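Local coordinates for periplasmic protein-probably involved in high-affinity Fe2+ transport (Escherichia coli F11, PDB 5I0Y) that probably takes part in high-affinity iron(II) transport in the periplasm and binds copper at a site completed by a second copy of the protein, at residues B[42-47]-B[95-100]; B[17-22]-B[114-119]; B[47-52]-B[63-68]; B[102-107]-B[145-150]. The protein carries 1 engineered substitution. All coordinates share one frame; numbering follows the deposited sequence.

Interaction 1: B[42-47]-B[95-100]. Engineered in segment 42-47: Gln46 (natural residue Glu). With CU (copper (II) ion), chain D.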
loop_
_atom_site.group_PDB
_atom_site.type_symbol
_atom_site.label_atom_id
_atom_site.label_comp_id
_atom_site.label_asym_id
_atom_site.label_seq_id
_atom_site.Cartn_x
_atom_site.Cartn_y
_atom_site.Cartn_z
ATOM N N ASP B 42 -23.071 10.723 -2.309
ATOM C CA ASP B 42 -23.645 10.915 -0.983
ATOM C C ASP B 42 -22.626 10.654 0.117
ATOM O O ASP B 42 -22.632 11.309 1.148
ATOM C CB ASP B 42 -24.851 9.987 -0.800
ATOM C CG ASP B 42 -26.004 10.352 -1.726
ATOM O OD1 ASP B 42 -26.347 11.561 -1.810
ATOM O OD2 ASP B 42 -26.559 9.439 -2.366
ATOM N N VAL B 43 -21.754 9.666 -0.101
ATOM C CA VAL B 43 -20.749 9.329 0.910
ATOM C C VAL B 43 -19.464 8.905 0.197
ATOM O O VAL B 43 -19.488 8.577 -0.981
ATOM C CB VAL B 43 -21.204 8.178 1.872
ATOM C CG1 VAL B 43 -22.561 8.469 2.535
ATOM C CG2 VAL B 43 -21.229 6.815 1.168
ATOM N N HIS B 44 -18.360 8.941 0.934
ATOM C CA HIS B 44 -17.173 8.159 0.590
ATOM C C HIS B 44 -17.240 6.922 1.435
ATOM O O HIS B 44 -17.288 7.019 2.663
ATOM C CB HIS B 44 -15.914 8.958 0.922
ATOM C CG HIS B 44 -14.640 8.413 0.295
ATOM N ND1 HIS B 44 -14.458 8.328 -1.043
ATOM C CD2 HIS B 44 -13.466 7.948 0.882
ATOM C CE1 HIS B 44 -13.221 7.838 -1.291
ATOM N NE2 HIS B 44 -12.626 7.594 -0.114
ATOM N N LEU B 45 -17.297 5.760 0.780
ATOM C CA LEU B 45 -17.365 4.477 1.466
ATOM C C LEU B 45 -15.977 3.856 1.488
ATOM O O LEU B 45 -15.263 3.883 0.490
ATOM C CB LEU B 45 -18.366 3.548 0.763
ATOM C CG LEU B 45 -18.572 2.140 1.353
ATOM C CD1 LEU B 45 -19.243 2.192 2.716
ATOM C CD2 LEU B 45 -19.375 1.289 0.375
ATOM N N GLN B 46 -15.613 3.292 2.624
ATOM C CA GLN B 46 -14.243 2.848 2.832
ATOM C C GLN B 46 -14.179 1.469 3.461
ATOM O O GLN B 46 -15.063 1.079 4.243
ATOM C CB GLN B 46 -13.526 3.799 3.796
ATOM C CG GLN B 46 -13.198 5.167 3.258
ATOM C CD GLN B 46 -12.237 5.924 4.160
ATOM O OE1 GLN B 46 -11.759 5.413 5.190
ATOM N NE2 GLN B 46 -11.930 7.121 3.761
ATOM N N ALA B 47 -13.091 0.769 3.162
ATOM C CA ALA B 47 -12.692 -0.429 3.880
ATOM C C ALA B 47 -11.469 -0.103 4.712
ATOM O O ALA B 47 -10.462 0.380 4.177
ATOM C CB ALA B 47 -12.382 -1.548 2.907
ATOM N N GLY B 95 -4.309 8.570 6.993
ATOM C CA GLY B 95 -3.540 7.425 6.535
ATOM C C GLY B 95 -4.180 6.716 5.359
ATOM O O GLY B 95 -5.186 7.158 4.789
ATOM N N PRO B 96 -3.577 5.598 4.950
ATOM C CA PRO B 96 -4.089 4.907 3.757
ATOM C C PRO B 96 -5.348 4.100 4.038
ATOM O O PRO B 96 -5.574 3.671 5.169
ATOM C CB PRO B 96 -2.932 3.961 3.399
ATOM C CG PRO B 96 -2.234 3.717 4.692
ATOM C CD PRO B 96 -2.319 5.018 5.456
ATOM N N HIS B 97 -6.151 3.892 3.001
ATOM C CA HIS B 97 -7.364 3.056 3.103
ATOM C C HIS B 97 -7.750 2.605 1.722
ATOM O O HIS B 97 -7.035 2.883 0.748
ATOM C CB HIS B 97 -8.499 3.842 3.807
ATOM C CG HIS B 97 -8.976 5.032 3.025
ATOM N ND1 HIS B 97 -8.737 6.311 3.408
ATOM C CD2 HIS B 97 -9.652 5.105 1.817
ATOM C CE1 HIS B 97 -9.257 7.146 2.485
ATOM N NE2 HIS B 97 -9.805 6.420 1.510
ATOM N N TYR B 98 -8.859 1.859 1.627
ATOM C CA TYR B 98 -9.476 1.582 0.322
ATOM C C TYR B 98 -10.846 2.224 0.289
ATOM O O TYR B 98 -11.564 2.169 1.277
ATOM C CB TYR B 98 -9.599 0.067 0.065
ATOM C CG TYR B 98 -8.274 -0.648 0.148
ATOM C CD1 TYR B 98 -7.459 -0.771 -0.984
ATOM C CD2 TYR B 98 -7.841 -1.187 1.349
ATOM C CE1 TYR B 98 -6.239 -1.425 -0.907
ATOM C CE2 TYR B 98 -6.614 -1.845 1.442
ATOM C CZ TYR B 98 -5.817 -1.953 0.310
ATOM O OH TYR B 98 -4.600 -2.597 0.405
ATOM N N GLY B 99 -11.226 2.837 -0.826
ATOM C CA GLY B 99 -12.534 3.477 -0.840
ATOM C C GLY B 99 -12.973 4.007 -2.171
ATOM O O GLY B 99 -12.298 3.817 -3.175
ATOM N N ALA B 100 -14.149 4.635 -2.161
ATOM C CA ALA B 100 -14.747 5.236 -3.372
ATOM C C ALA B 100 -15.894 6.133 -2.968
ATOM O O ALA B 100 -16.641 5.821 -2.042
ATOM C CB ALA B 100 -15.255 4.180 -4.353
HETATM CU CU CU D . -10.584 7.424 -0.085
#

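Interaction 2: B[17-22]-B[114-119]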
loop_
_atom_site.group_PDB
_atom_site.type_symbol
_atom_site.label_atom_id
_atom_site.label_comp_id
_atom_site.label_asym_id
_atom_site.label_seq_id
_atom_site.Cartn_x
_atom_site.Cartn_y
_atom_site.Cartn_z
ATOM N N MET B 17 -6.546 -10.190 10.282
ATOM C CA MET B 17 -6.806 -8.766 9.993
ATOM C C MET B 17 -8.089 -8.348 10.687
ATOM O O MET B 17 -8.974 -9.184 10.884
ATOM C CB MET B 17 -6.979 -8.522 8.488
ATOM C CG MET B 17 -5.756 -8.857 7.638
ATOM S SD MET B 17 -6.125 -8.766 5.881
ATOM C CE MET B 17 -7.174 -10.201 5.700
ATOM N N GLU B 18 -8.195 -7.072 11.038
ATOM C CA GLU B 18 -9.460 -6.488 11.483
ATOM C C GLU B 18 -9.983 -5.663 10.325
ATOM O O GLU B 18 -9.265 -4.805 9.810
ATOM C CB GLU B 18 -9.289 -5.625 12.740
ATOM C CG GLU B 18 -10.600 -5.303 13.463
ATOM C CD GLU B 18 -11.268 -6.522 14.093
ATOM O OE1 GLU B 18 -10.604 -7.554 14.277
ATOM O OE2 GLU B 18 -12.480 -6.431 14.423
ATOM N N LEU B 19 -11.217 -5.950 9.910
ATOM C CA LEU B 19 -11.804 -5.361 8.724
ATOM C C LEU B 19 -13.067 -4.635 9.108
ATOM O O LEU B 19 -14.001 -5.249 9.619
ATOM C CB LEU B 19 -12.115 -6.434 7.685
ATOM C CG LEU B 19 -10.940 -7.354 7.337
ATOM C CD1 LEU B 19 -11.006 -8.689 8.075
ATOM C CD2 LEU B 19 -10.913 -7.583 5.842
ATOM N N ALA B 20 -13.094 -3.329 8.865
ATOM C CA ALA B 20 -14.259 -2.502 9.188
ATOM C C ALA B 20 -14.730 -1.745 7.955
ATOM O O ALA B 20 -13.922 -1.391 7.083
ATOM C CB ALA B 20 -13.918 -1.511 10.286
ATOM N N ALA B 21 -16.037 -1.527 7.861
ATOM C CA ALA B 21 -16.601 -0.639 6.857
ATOM C C ALA B 21 -16.890 0.682 7.549
ATOM O O ALA B 21 -17.389 0.700 8.673
ATOM C CB ALA B 21 -17.865 -1.240 6.277
ATOM N N VAL B 22 -16.554 1.788 6.893
ATOM C CA VAL B 22 -16.878 3.103 7.425
ATOM C C VAL B 22 -17.276 3.992 6.270
ATOM O O VAL B 22 -17.037 3.663 5.110
ATOM C CB VAL B 22 -15.711 3.749 8.206
ATOM C CG1 VAL B 22 -15.396 2.964 9.472
ATOM C CG2 VAL B 22 -14.479 3.873 7.326
ATOM N N TYR B 114 -17.976 -6.742 1.231
ATOM C CA TYR B 114 -16.696 -6.481 0.585
ATOM C C TYR B 114 -16.112 -7.791 0.096
ATOM O O TYR B 114 -16.051 -8.752 0.846
ATOM C CB TYR B 114 -15.726 -5.777 1.535
ATOM C CG TYR B 114 -16.118 -4.377 1.960
ATOM C CD1 TYR B 114 -17.085 -3.631 1.265
ATOM C CD2 TYR B 114 -15.474 -3.767 3.043
ATOM C CE1 TYR B 114 -17.425 -2.355 1.673
ATOM C CE2 TYR B 114 -15.798 -2.480 3.438
ATOM C CZ TYR B 114 -16.775 -1.781 2.755
ATOM O OH TYR B 114 -17.110 -0.488 3.110
ATOM N N HIS B 115 -15.689 -7.808 -1.166
ATOM C CA HIS B 115 -15.062 -8.978 -1.812
ATOM C C HIS B 115 -13.590 -8.725 -1.897
ATOM O O HIS B 115 -13.170 -7.821 -2.625
ATOM C CB HIS B 115 -15.645 -9.192 -3.210
ATOM C CG HIS B 115 -17.154 -9.095 -3.265
ATOM N ND1 HIS B 115 -17.957 -10.029 -2.705
ATOM C CD2 HIS B 115 -17.996 -8.140 -3.832
ATOM C CE1 HIS B 115 -19.242 -9.695 -2.906
ATOM N NE2 HIS B 115 -19.272 -8.536 -3.595
ATOM N N ILE B 116 -12.801 -9.477 -1.125
ATOM C CA ILE B 116 -11.380 -9.158 -0.918
ATOM C C ILE B 116 -10.456 -10.208 -1.529
ATOM O O ILE B 116 -10.630 -11.415 -1.318
ATOM C CB ILE B 116 -11.107 -9.002 0.585
ATOM C CG1 ILE B 116 -12.056 -7.944 1.137
ATOM C CG2 ILE B 116 -9.667 -8.556 0.839
ATOM C CD1 ILE B 116 -11.996 -7.778 2.623
ATOM N N GLU B 117 -9.462 -9.738 -2.275
ATOM C CA GLU B 117 -8.441 -10.610 -2.848
ATOM C C GLU B 117 -7.081 -10.194 -2.301
ATOM O O GLU B 117 -6.855 -9.005 -2.059
ATOM C CB GLU B 117 -8.457 -10.511 -4.378
ATOM C CG GLU B 117 -9.635 -11.252 -4.986
ATOM C CD GLU B 117 -9.889 -10.853 -6.421
ATOM O OE1 GLU B 117 -10.086 -9.648 -6.682
ATOM O OE2 GLU B 117 -9.911 -11.740 -7.297
ATOM N N PRO B 118 -6.177 -11.163 -2.087
ATOM C CA PRO B 118 -4.922 -10.903 -1.391
ATOM C C PRO B 118 -3.909 -10.107 -2.224
ATOM O O PRO B 118 -4.078 -9.943 -3.433
ATOM C CB PRO B 118 -4.398 -12.313 -1.066
ATOM C CG PRO B 118 -4.935 -13.136 -2.195
ATOM C CD PRO B 118 -6.313 -12.593 -2.435
ATOM N N PRO B 119 -2.852 -9.628 -1.562
ATOM C CA PRO B 119 -1.878 -8.737 -2.198
ATOM C C PRO B 119 -1.166 -9.317 -3.418
ATOM O O PRO B 119 -0.685 -8.551 -4.252
ATOM C CB PRO B 119 -0.902 -8.439 -1.060
ATOM C CG PRO B 119 -1.757 -8.522 0.161
ATOM C CD PRO B 119 -2.626 -9.711 -0.106
#

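Interaction 3: B[47-52]-B[63-68]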
loop_
_atom_site.group_PDB
_atom_site.type_symbol
_atom_site.label_atom_id
_atom_site.label_comp_id
_atom_site.label_asym_id
_atom_site.label_seq_id
_atom_site.Cartn_x
_atom_site.Cartn_y
_atom_site.Cartn_z
ATOM N N ALA B 47 -13.091 0.769 3.162
ATOM C CA ALA B 47 -12.692 -0.429 3.880
ATOM C C ALA B 47 -11.469 -0.103 4.712
ATOM O O ALA B 47 -10.462 0.380 4.177
ATOM C CB ALA B 47 -12.382 -1.548 2.907
ATOM N N ASP B 48 -11.584 -0.299 6.022
ATOM C CA ASP B 48 -10.479 -0.122 6.951
ATOM C C ASP B 48 -9.970 -1.489 7.311
ATOM O O ASP B 48 -10.687 -2.289 7.918
ATOM C CB ASP B 48 -10.929 0.593 8.217
ATOM C CG ASP B 48 -10.958 2.082 8.051
ATOM O OD1 ASP B 48 -10.431 2.570 7.028
ATOM O OD2 ASP B 48 -11.491 2.757 8.962
ATOM N N ILE B 49 -8.732 -1.759 6.926
ATOM C CA ILE B 49 -8.163 -3.103 7.067
ATOM C C ILE B 49 -6.730 -3.041 7.587
ATOM O O ILE B 49 -5.844 -2.470 6.952
ATOM C CB ILE B 49 -8.228 -3.882 5.736
ATOM C CG1 ILE B 49 -9.684 -4.006 5.245
ATOM C CG2 ILE B 49 -7.600 -5.261 5.911
ATOM C CD1 ILE B 49 -9.816 -4.444 3.807
ATOM N N HIS B 50 -6.520 -3.661 8.744
ATOM C CA HIS B 50 -5.199 -3.674 9.399
ATOM C C HIS B 50 -4.904 -5.012 9.999
ATOM O O HIS B 50 -5.826 -5.733 10.375
ATOM C CB HIS B 50 -5.137 -2.603 10.474
ATOM C CG HIS B 50 -5.383 -1.236 9.921
ATOM N ND1 HIS B 50 -6.627 -0.764 9.672
ATOM C CD2 HIS B 50 -4.497 -0.247 9.531
ATOM C CE1 HIS B 50 -6.526 0.472 9.146
ATOM N NE2 HIS B 50 -5.226 0.777 9.036
ATOM N N ALA B 51 -3.629 -5.380 10.072
ATOM C CA ALA B 51 -3.253 -6.625 10.721
ATOM C C ALA B 51 -3.655 -6.602 12.180
ATOM O O ALA B 51 -3.660 -5.544 12.817
ATOM C CB ALA B 51 -1.752 -6.841 10.633
ATOM N N VAL B 52 -3.969 -7.781 12.711
ATOM C CA VAL B 52 -4.022 -7.977 14.165
ATOM C C VAL B 52 -2.816 -8.805 14.593
ATOM O O VAL B 52 -2.092 -9.344 13.745
ATOM C CB VAL B 52 -5.368 -8.580 14.650
ATOM C CG1 VAL B 52 -6.512 -7.586 14.422
ATOM C CG2 VAL B 52 -5.641 -9.930 14.009
ATOM N N GLU B 63 -0.831 -2.553 11.491
ATOM C CA GLU B 63 -0.327 -2.111 10.202
ATOM C C GLU B 63 -1.345 -2.266 9.093
ATOM O O GLU B 63 -2.065 -3.252 9.030
ATOM C CB GLU B 63 0.978 -2.842 9.884
ATOM C CG GLU B 63 2.126 -2.391 10.788
ATOM C CD GLU B 63 3.351 -3.279 10.739
ATOM O OE1 GLU B 63 4.200 -3.117 11.658
ATOM O OE2 GLU B 63 3.471 -4.102 9.787
ATOM N N TRP B 64 -1.408 -1.271 8.228
ATOM C CA TRP B 64 -2.274 -1.339 7.066
ATOM C C TRP B 64 -1.927 -2.518 6.191
ATOM O O TRP B 64 -0.761 -2.903 6.062
ATOM C CB TRP B 64 -2.133 -0.054 6.263
ATOM C CG TRP B 64 -3.144 0.087 5.174
ATOM C CD1 TRP B 64 -4.522 -0.035 5.287
ATOM C CD2 TRP B 64 -2.895 0.363 3.770
ATOM N NE1 TRP B 64 -5.134 0.158 4.091
ATOM C CE2 TRP B 64 -4.211 0.408 3.125
ATOM C CE3 TRP B 64 -1.760 0.594 3.004
ATOM C CZ2 TRP B 64 -4.365 0.692 1.774
ATOM C CZ3 TRP B 64 -1.933 0.868 1.632
ATOM C CH2 TRP B 64 -3.195 0.899 1.035
ATOM N N ILE B 65 -2.934 -3.144 5.598
ATOM C CA ILE B 65 -2.644 -4.217 4.648
ATOM C C ILE B 65 -2.722 -3.607 3.244
ATOM O O ILE B 65 -3.800 -3.239 2.797
ATOM C CB ILE B 65 -3.651 -5.371 4.778
ATOM C CG1 ILE B 65 -3.699 -5.928 6.222
ATOM C CG2 ILE B 65 -3.302 -6.461 3.768
ATOM C CD1 ILE B 65 -2.406 -6.530 6.753
ATOM N N PRO B 66 -1.570 -3.482 2.553
ATOM C CA PRO B 66 -1.511 -2.847 1.232
ATOM C C PRO B 66 -1.747 -3.829 0.098
ATOM O O PRO B 66 -1.748 -5.049 0.321
ATOM C CB PRO B 66 -0.068 -2.329 1.191
ATOM C CG PRO B 66 0.707 -3.421 1.881
ATOM C CD PRO B 66 -0.230 -3.946 2.973
ATOM N N TYR B 67 -1.984 -3.301 -1.100
ATOM C CA TYR B 67 -2.081 -4.105 -2.343
ATOM C C TYR B 67 -3.287 -5.030 -2.392
ATOM O O TYR B 67 -3.301 -5.977 -3.182
ATOM C CB TYR B 67 -0.772 -4.866 -2.640
ATOM C CG TYR B 67 0.349 -3.907 -2.912
ATOM C CD1 TYR B 67 0.555 -3.388 -4.192
ATOM C CD2 TYR B 67 1.194 -3.510 -1.887
ATOM C CE1 TYR B 67 1.596 -2.493 -4.436
ATOM C CE2 TYR B 67 2.224 -2.613 -2.121
ATOM C CZ TYR B 67 2.412 -2.115 -3.379
ATOM O OH TYR B 67 3.455 -1.230 -3.556
ATOM N N LEU B 68 -4.325 -4.733 -1.612
ATOM C CA LEU B 68 -5.548 -5.534 -1.709
ATOM C C LEU B 68 -6.371 -5.114 -2.928
ATOM O O LEU B 68 -6.243 -3.998 -3.432
ATOM C CB LEU B 68 -6.396 -5.390 -0.446
ATOM C CG LEU B 68 -5.738 -5.927 0.824
ATOM C CD1 LEU B 68 -6.619 -5.663 2.035
ATOM C CD2 LEU B 68 -5.403 -7.409 0.735
HETATM O O HOH W 1 -7.870 0.111 4.881
#

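Interaction 4: B[102-107]-B[145-150]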
loop_
_atom_site.group_PDB
_atom_site.type_symbol
_atom_site.label_atom_id
_atom_site.label_comp_id
_atom_site.label_asym_id
_atom_site.label_seq_id
_atom_site.Cartn_x
_atom_site.Cartn_y
_atom_site.Cartn_z
ATOM N N ILE B 102 -19.540 7.181 -3.532
ATOM C CA ILE B 102 -20.695 6.479 -4.053
ATOM C C ILE B 102 -21.982 7.267 -3.817
ATOM O O ILE B 102 -22.096 8.066 -2.885
ATOM C CB ILE B 102 -20.841 5.055 -3.461
ATOM C CG1 ILE B 102 -21.128 5.135 -1.971
ATOM C CG2 ILE B 102 -19.617 4.174 -3.746
ATOM C CD1 ILE B 102 -21.637 3.821 -1.407
ATOM N N LYS B 103 -22.950 7.018 -4.690
ATOM C CA LYS B 103 -24.289 7.519 -4.477
ATOM C C LYS B 103 -25.033 6.434 -3.725
ATOM O O LYS B 103 -25.043 5.286 -4.154
ATOM C CB LYS B 103 -24.958 7.835 -5.817
ATOM C CG LYS B 103 -26.298 8.541 -5.700
ATOM C CD LYS B 103 -26.980 8.671 -7.053
ATOM C CE LYS B 103 -28.473 8.896 -6.876
ATOM N NZ LYS B 103 -29.126 7.689 -6.287
ATOM N N MET B 104 -25.610 6.798 -2.588
ATOM C CA MET B 104 -26.441 5.875 -1.813
ATOM C C MET B 104 -27.819 5.701 -2.464
ATOM O O MET B 104 -28.129 6.328 -3.474
ATOM C CB MET B 104 -26.527 6.347 -0.362
ATOM C CG MET B 104 -25.202 6.198 0.392
ATOM S SD MET B 104 -24.647 4.491 0.643
ATOM C CE MET B 104 -25.675 4.018 2.028
ATOM N N MET B 105 -28.639 4.845 -1.864
ATOM C CA MET B 105 -29.931 4.491 -2.429
ATOM C C MET B 105 -31.041 4.800 -1.426
ATOM O O MET B 105 -31.946 3.988 -1.193
ATOM C CB MET B 105 -29.910 3.019 -2.861
ATOM C CG MET B 105 -28.744 2.718 -3.794
ATOM S SD MET B 105 -28.595 1.011 -4.342
ATOM C CE MET B 105 -27.714 0.241 -2.988
ATOM N N GLY B 106 -30.949 5.982 -0.821
ATOM C CA GLY B 106 -31.945 6.448 0.142
ATOM C C GLY B 106 -31.641 6.082 1.574
ATOM O O GLY B 106 -30.834 5.187 1.831
ATOM N N VAL B 107 -32.273 6.787 2.508
ATOM C CA VAL B 107 -32.189 6.455 3.928
ATOM C C VAL B 107 -32.819 5.080 4.145
ATOM O O VAL B 107 -33.815 4.748 3.497
ATOM C CB VAL B 107 -32.841 7.537 4.835
ATOM C CG1 VAL B 107 -32.094 8.858 4.701
ATOM C CG2 VAL B 107 -34.313 7.740 4.501
ATOM N N TYR B 145 -21.502 -6.511 6.387
ATOM C CA TYR B 145 -21.812 -5.497 7.401
ATOM C C TYR B 145 -23.258 -5.101 7.243
ATOM O O TYR B 145 -23.748 -5.032 6.120
ATOM C CB TYR B 145 -20.931 -4.244 7.198
ATOM C CG TYR B 145 -19.463 -4.566 7.206
ATOM C CD1 TYR B 145 -18.768 -4.661 8.407
ATOM C CD2 TYR B 145 -18.779 -4.816 6.027
ATOM C CE1 TYR B 145 -17.420 -4.992 8.434
ATOM C CE2 TYR B 145 -17.434 -5.127 6.037
ATOM C CZ TYR B 145 -16.765 -5.225 7.241
ATOM O OH TYR B 145 -15.431 -5.538 7.265
ATOM N N GLU B 146 -23.924 -4.826 8.358
ATOM C CA GLU B 146 -25.292 -4.310 8.350
ATOM C C GLU B 146 -25.319 -2.995 9.103
ATOM O O GLU B 146 -24.738 -2.864 10.169
ATOM C CB GLU B 146 -26.258 -5.309 8.984
ATOM C CG GLU B 146 -26.457 -6.578 8.168
ATOM C CD GLU B 146 -27.508 -7.521 8.725
ATOM O OE1 GLU B 146 -28.062 -7.248 9.808
ATOM O OE2 GLU B 146 -27.777 -8.549 8.066
ATOM N N PHE B 147 -25.973 -2.002 8.525
ATOM C CA PHE B 147 -25.985 -0.680 9.119
ATOM C C PHE B 147 -27.224 0.088 8.712
ATOM O O PHE B 147 -27.807 -0.181 7.664
ATOM C CB PHE B 147 -24.691 0.108 8.779
ATOM C CG PHE B 147 -24.492 0.392 7.306
ATOM C CD1 PHE B 147 -24.652 1.687 6.818
ATOM C CD2 PHE B 147 -24.095 -0.608 6.418
ATOM C CE1 PHE B 147 -24.458 1.967 5.472
ATOM C CE2 PHE B 147 -23.897 -0.334 5.074
ATOM C CZ PHE B 147 -24.073 0.957 4.601
ATOM N N LYS B 148 -27.593 1.048 9.553
ATOM C CA LYS B 148 -28.659 1.981 9.235
ATOM C C LYS B 148 -28.048 3.267 8.685
ATOM O O LYS B 148 -27.221 3.910 9.333
ATOM C CB LYS B 148 -29.525 2.248 10.461
ATOM C CG LYS B 148 -30.846 2.917 10.117
ATOM C CD LYS B 148 -31.520 3.477 11.354
ATOM C CE LYS B 148 -32.718 4.334 10.981
ATOM N NZ LYS B 148 -32.991 5.416 11.967
ATOM N N TYR B 149 -28.431 3.614 7.467
ATOM C CA TYR B 149 -27.982 4.846 6.836
ATOM C C TYR B 149 -29.081 5.902 6.901
ATOM O O TYR B 149 -30.186 5.677 6.407
ATOM C CB TYR B 149 -27.581 4.588 5.376
ATOM C CG TYR B 149 -27.233 5.847 4.626
ATOM C CD1 TYR B 149 -26.080 6.564 4.939
ATOM C CD2 TYR B 149 -28.063 6.330 3.615
ATOM C CE1 TYR B 149 -25.765 7.726 4.260
ATOM C CE2 TYR B 149 -27.753 7.487 2.935
ATOM C CZ TYR B 149 -26.605 8.178 3.260
ATOM O OH TYR B 149 -26.323 9.330 2.581
ATOM N N VAL B 150 -28.771 7.048 7.503
ATOM C CA VAL B 150 -29.745 8.134 7.652
ATOM C C VAL B 150 -29.305 9.397 6.920
ATOM O O VAL B 150 -30.065 10.358 6.789
ATOM C CB VAL B 150 -30.068 8.436 9.141
ATOM C CG1 VAL B 150 -30.868 7.294 9.758
ATOM C CG2 VAL B 150 -28.811 8.723 9.951
#

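Interaction 1: B[42-47]-B[95-100]
The copper site is built on the antiparallel pairing of strands 43-51 and 95-102, where His44 and His97 reach tip to tip and each gives NE2 to the metal at 2.0 Å. Met90 of the same chain and His127 of the second subunit complete the coordination. The two rings meet rim to rim with planes 71° apart, and neither lies over the other. His44 CG stands anti to the backbone N (chi1 -165°), on the metal side of the sheet, and the ring's ND1 is hydrogen-bonded to Asn101 OD1.

Gln46, an engineered residue in place of Glu, lies on the same side. Its carboxamide stacks on one face of the His97 ring, planes 21° apart, with NE2 3.0 Å above the ring plane towards the rim; CG adds a CH-pi contact over that face.

Beneath the site the backbones are bonded from Leu45 N to Ala100 O (2.9 Å), Ala100 N to Leu45 O, and Ala47 N to Tyr98 O (2.8 Å). Between these bonds Gly99, without a side chain, brings its CA to 3.1 Å from Leu45 O. With NE2 on copper and ND1 held by Asn101, the His44 ring is gripped at both nitrogens, which fixes its rotation and aims it at the metal.

Interaction 2: B[17-22]-B[114-119]
Leu19 and Ile116 meet tip to tip across the interior of the beta sandwich, where Leu19 CD2 and Ile116 CD1 lie only 3.4 Å apart, tighter than ordinary van der Waals contact. Leu19 chi2, 99°, is away from a staggered value, consistent with some strain at this point. The second close point is Tyr114, whose ring runs out to Ala21: Ala21 CB lies 3.3 Å from Tyr114 OH and 3.7 Å from Tyr114 CE2, while Ala20 O sits near the ring plane at its edge.

Around these two points the contact is sparse. The segments 17-22 and 114-117 of their strands run roughly antiparallel (141°), but their axes pass 10.5 Å apart, so they belong to facing layers and share no hydrogen bond. Met17 CB is directed toward the other strand, yet the side chain stays 5.7 Å away; the CB atoms of Ala20 and Val22 point away, and the partly exposed His115 and Glu117 lie on the outer side of their strand.

Tyr114 is also met edge-to-face by Phe87. Its buried hydroxyl is hydrogen-bonded to Gln46 O on strand 43-51, the neighbour of strand 17-24; this otherwise apolar contact thus carries a polar group whose partner comes from a third strand.

Interaction 3: B[47-52]-B[63-68]
Ile49 and Ala51 hold the segment 63-68 by two backbone hydrogen bonds. Ala51 N donates to Glu63 O at 2.8 Å, lying in the plane of that carbonyl, whereas Ile65 N reaches Ile49 O over a longer 3.3 Å with the donor tilted 34° from the carbonyl plane. His50 CA adds a CA-H...O contact to Glu63 O.

A water extends the polar network: it donates to Ala47 O and accepts from Ile49 N and from Trp64 NE1 (2.8 Å), which it meets in the plane of the indole.

The two backbone bonds make a single beta bridge between His50 and Trp64, by which the loop leading to strand 69-76 is fastened to the end of strand 43-51 in this beta sandwich. The loop also faces the second subunit, where Tyr67 stacks on Tyr67 of the other copy.

Among the aromatic groups, His50 and Trp64 approach obliquely, planes 55° apart, with His50 NE2 3.9 Å from Trp64 CD1. Trp64 CD1 also lies 3.2 Å from Ile49 O, the oxygen that takes the Ile65 N-H.

The apolar contacts are made by methyl and methylene groups: Ile49 CD1 and Leu68 CD1 meet tip to tip at 3.9 Å, the Ile49 and Ile65 side chains cross at about a right angle, CG2 of the first against CG1 of the second, and Ile65 CD1 touches Ala51 CB.

Interaction 4: B[102-107]-B[145-150]
Val107 and Val150 bring the backbones to a CA-CA distance of 4.8 Å, with Val107 CA 3.3 Å from Tyr149 O in a CA-H...O contact and the two touching segments directed 77° apart. No hydrogen bond links the segments. The loop between strands 95-102 and 108-117 here closes over the end of strand 141-149, an outermost strand of the sheet in this beta sandwich, and a Met-aromatic contact joins them.

Met104 lays its side chain over one face of Tyr149. The chain bends at chi2 (-66°) and again at chi3 (-79°), which turns the methyl back onto the ring: CE sits 3.5 Å above the plane, offset towards the rim, and closest to Tyr149 CG. SD stands 4.7 Å from the ring centroid, almost on the normal, while CB and CG lie nearer the phenol end, where Met104 CB is 3.7 Å from Tyr149 CE2. The same methyl grazes Phe147 at CE1 (4.2 Å), so the two aromatics share one methionine. Val43 of strand 43-51 also packs against both Met104 and Tyr149.

At the exposed end, Val107 CG1 rests 3.3 Å from Val150 O. Gly106 O, itself hydrogen-bonded to Tyr110 OH, lies in the plane of the Tyr149 ring at its edge, 3.5 Å from Tyr149 CD2.

How the interactions relate
Interactions 1 and 2 lie in the buried centre of the sandwich; interactions 3 and 4, about 23 Å apart between centres, fasten loops towards its ends and are partly buried, with half of the touching residues of 4 exposed. Strand 43-51 serves interactions 1 and 3, which share Ala47, and Tyr98 OH of interaction 1 is hydrogen-bonded to Ile65 O and Leu68 N of interaction 3. Both also touch the second subunit. Strand 17-24 pairs beside strand 43-51, while Tyr145 OH is hydrogen-bonded to Leu19 O between interactions 2 and 4. Asp42 OD2 takes the amide of Met104, tying interaction 1 to 4. Paired backbones and metal ligands mark interaction 1; backbone bonds with water mark 3; 2 and 4 rely on side-chain packing, methyls and a tyrosine in one and methionine-aromatic in the other.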